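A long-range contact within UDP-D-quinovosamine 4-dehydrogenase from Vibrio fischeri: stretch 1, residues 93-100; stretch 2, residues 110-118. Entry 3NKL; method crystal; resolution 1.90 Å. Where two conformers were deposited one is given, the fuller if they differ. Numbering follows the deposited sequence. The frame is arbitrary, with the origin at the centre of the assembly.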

# COMPACT_ATOMS: atom_id res chain seq x y z
N VAL B 93 -14.28 -1.27 -19.03
CA VAL B 93 -13.42 -2.41 -18.76
C VAL B 93 -14.10 -3.25 -17.70
O VAL B 93 -14.99 -2.78 -17.02
CB VAL B 93 -12.04 -1.97 -18.27
CG1 VAL B 93 -11.36 -1.15 -19.38
CG2 VAL B 93 -12.14 -1.12 -16.96
N GLU B 94 -13.71 -4.51 -17.63
CA GLU B 94 -14.12 -5.40 -16.57
C GLU B 94 -13.19 -5.10 -15.40
O GLU B 94 -12.01 -4.75 -15.61
CB GLU B 94 -13.89 -6.82 -17.06
CG GLU B 94 -14.12 -7.87 -16.04
CD GLU B 94 -14.01 -9.26 -16.63
OE1 GLU B 94 -14.85 -10.10 -16.25
OE2 GLU B 94 -13.11 -9.49 -17.47
N VAL B 95 -13.68 -5.22 -14.18
CA VAL B 95 -12.85 -4.86 -13.01
C VAL B 95 -12.79 -6.04 -12.05
O VAL B 95 -13.85 -6.54 -11.62
CB VAL B 95 -13.38 -3.60 -12.29
CG1 VAL B 95 -12.52 -3.27 -11.08
CG2 VAL B 95 -13.41 -2.40 -13.25
N LEU B 96 -11.57 -6.51 -11.75
CA LEU B 96 -11.38 -7.62 -10.82
C LEU B 96 -10.54 -7.11 -9.68
O LEU B 96 -9.80 -6.15 -9.85
CB LEU B 96 -10.65 -8.79 -11.47
CG LEU B 96 -11.11 -9.23 -12.86
CD1 LEU B 96 -10.24 -10.40 -13.37
CD2 LEU B 96 -12.55 -9.64 -12.76
N THR B 97 -10.64 -7.75 -8.52
CA THR B 97 -9.90 -7.29 -7.34
C THR B 97 -9.24 -8.43 -6.58
O THR B 97 -9.78 -9.54 -6.51
CB THR B 97 -10.82 -6.51 -6.35
OG1 THR B 97 -10.05 -6.09 -5.20
CG2 THR B 97 -11.97 -7.37 -5.87
N ILE B 98 -8.08 -8.15 -5.99
CA ILE B 98 -7.48 -9.11 -5.07
C ILE B 98 -8.28 -9.07 -3.76
O ILE B 98 -9.13 -8.19 -3.59
CB ILE B 98 -5.99 -8.77 -4.81
CG1 ILE B 98 -5.85 -7.51 -3.95
CG2 ILE B 98 -5.23 -8.62 -6.15
CD1 ILE B 98 -4.37 -7.26 -3.54
N PRO B 99 -8.02 -10.01 -2.82
CA PRO B 99 -8.75 -10.03 -1.55
C PRO B 99 -8.64 -8.76 -0.71
O PRO B 99 -7.76 -7.93 -0.92
CB PRO B 99 -8.11 -11.21 -0.78
CG PRO B 99 -7.64 -12.13 -1.91
CD PRO B 99 -7.11 -11.17 -2.96
N ASN B 100 -9.54 -8.63 0.26
CA ASN B 100 -9.46 -7.57 1.26
C ASN B 100 -8.26 -7.77 2.17
O ASN B 100 -7.76 -8.89 2.35
CB ASN B 100 -10.74 -7.53 2.10
CG ASN B 100 -11.94 -7.17 1.27
OD1 ASN B 100 -11.84 -6.36 0.34
ND2 ASN B 100 -13.09 -7.78 1.58
N SER B 110 -5.06 -15.85 -1.05
CA SER B 110 -3.86 -15.44 -1.78
C SER B 110 -4.12 -14.16 -2.57
O SER B 110 -5.23 -13.92 -3.03
CB SER B 110 -3.46 -16.55 -2.75
OG SER B 110 -2.57 -16.07 -3.73
N ILE B 111 -3.09 -13.34 -2.74
CA ILE B 111 -3.19 -12.14 -3.56
C ILE B 111 -3.61 -12.48 -5.00
O ILE B 111 -4.22 -11.68 -5.69
CB ILE B 111 -1.85 -11.36 -3.55
CG1 ILE B 111 -1.61 -10.77 -2.16
CG2 ILE B 111 -1.88 -10.18 -4.52
CD1 ILE B 111 -0.34 -9.95 -2.07
N GLY B 112 -3.29 -13.70 -5.43
CA GLY B 112 -3.61 -14.08 -6.80
C GLY B 112 -5.08 -14.41 -7.02
O GLY B 112 -5.48 -14.64 -8.15
N GLN B 113 -5.88 -14.50 -5.96
CA GLN B 113 -7.31 -14.80 -6.15
C GLN B 113 -8.03 -13.54 -6.60
O GLN B 113 -8.15 -12.57 -5.84
CB GLN B 113 -7.94 -15.36 -4.87
CG GLN B 113 -7.37 -16.72 -4.42
CD GLN B 113 -8.04 -17.25 -3.15
OE1 GLN B 113 -7.40 -17.42 -2.12
NE2 GLN B 113 -9.34 -17.53 -3.25
N LEU B 114 -8.51 -13.53 -7.84
CA LEU B 114 -9.09 -12.32 -8.42
C LEU B 114 -10.59 -12.49 -8.53
O LEU B 114 -11.06 -13.42 -9.19
CB LEU B 114 -8.51 -12.10 -9.82
CG LEU B 114 -7.02 -11.72 -9.87
CD1 LEU B 114 -6.52 -11.74 -11.30
CD2 LEU B 114 -6.79 -10.35 -9.22
N LYS B 115 -11.35 -11.60 -7.89
CA LYS B 115 -12.81 -11.68 -7.91
C LYS B 115 -13.40 -10.52 -8.70
O LYS B 115 -12.93 -9.39 -8.60
CB LYS B 115 -13.30 -11.59 -6.47
CG LYS B 115 -14.80 -11.69 -6.30
CD LYS B 115 -15.07 -11.85 -4.80
CE LYS B 115 -16.07 -10.84 -4.32
NZ LYS B 115 -17.43 -11.33 -4.65
N GLU B 116 -14.45 -10.79 -9.48
CA GLU B 116 -15.15 -9.71 -10.19
C GLU B 116 -15.80 -8.78 -9.16
O GLU B 116 -16.39 -9.26 -8.19
CB GLU B 116 -16.19 -10.31 -11.16
CG GLU B 116 -15.57 -11.28 -12.17
CD GLU B 116 -16.55 -11.95 -13.13
OE1 GLU B 116 -16.07 -12.50 -14.15
OE2 GLU B 116 -17.78 -11.94 -12.88
N VAL B 117 -15.66 -7.46 -9.31
CA VAL B 117 -16.30 -6.55 -8.36
C VAL B 117 -17.83 -6.68 -8.43
O VAL B 117 -18.37 -7.09 -9.46
CB VAL B 117 -15.88 -5.08 -8.52
CG1 VAL B 117 -14.36 -4.95 -8.35
CG2 VAL B 117 -16.35 -4.53 -9.85
N SER B 118 -18.54 -6.37 -7.35
CA SER B 118 -20.01 -6.50 -7.41
C SER B 118 -20.59 -5.52 -8.43
O SER B 118 -20.03 -4.45 -8.67
CB SER B 118 -20.67 -6.30 -6.04
OG SER B 118 -20.50 -4.97 -5.57
O HOH W 1 -13.76 -12.48 -15.78

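The two stretches run antiparallel, and Thr 97, which gives up 68 Å² to the other stretch, sits at the centre of their pairing. Its N donates to Lys 115 O (2.8 Å, 150° at the hydrogen), and its O accepts from Lys 115 N (2.9 Å, 171°); this reciprocal pair identifies a hydrogen-bonded bridge. A third bond, Val 117 N to Val 95 O (3.1 Å, 173°), extends the ladder. Between these rungs, Leu 96 and Glu 116 form the non-hydrogen-bonded pair, with CA atoms 4.4 Å apart against 5.3 Å for Thr 97 and Lys 115.

Leu 96 covers 65 Å². Its CD2 lies 3.5 Å from Glu 116 CG, so the leucine packs on the aliphatic part of the glutamate. The Glu 116 carboxylate approaches that of Glu 94, OE1 to OE1 at 3.4 Å. Two acceptors of like charge cannot bond directly; a water donates to both, at 2.7 Å from Glu 94 OE1 and 2.8 Å from Glu 116 OE1.

Val 117 (63 Å²) makes apolar contact through CG1, 3.7 Å from Val 95 CG1 and 4.2 Å from Thr 97 CG2. Beyond the ladder, packing takes over: Ile 98 CG2 meets Leu 114 CD2 at 3.9 Å, while Ile 98 CD1 lies 4.0 Å from Ile 111 CG2.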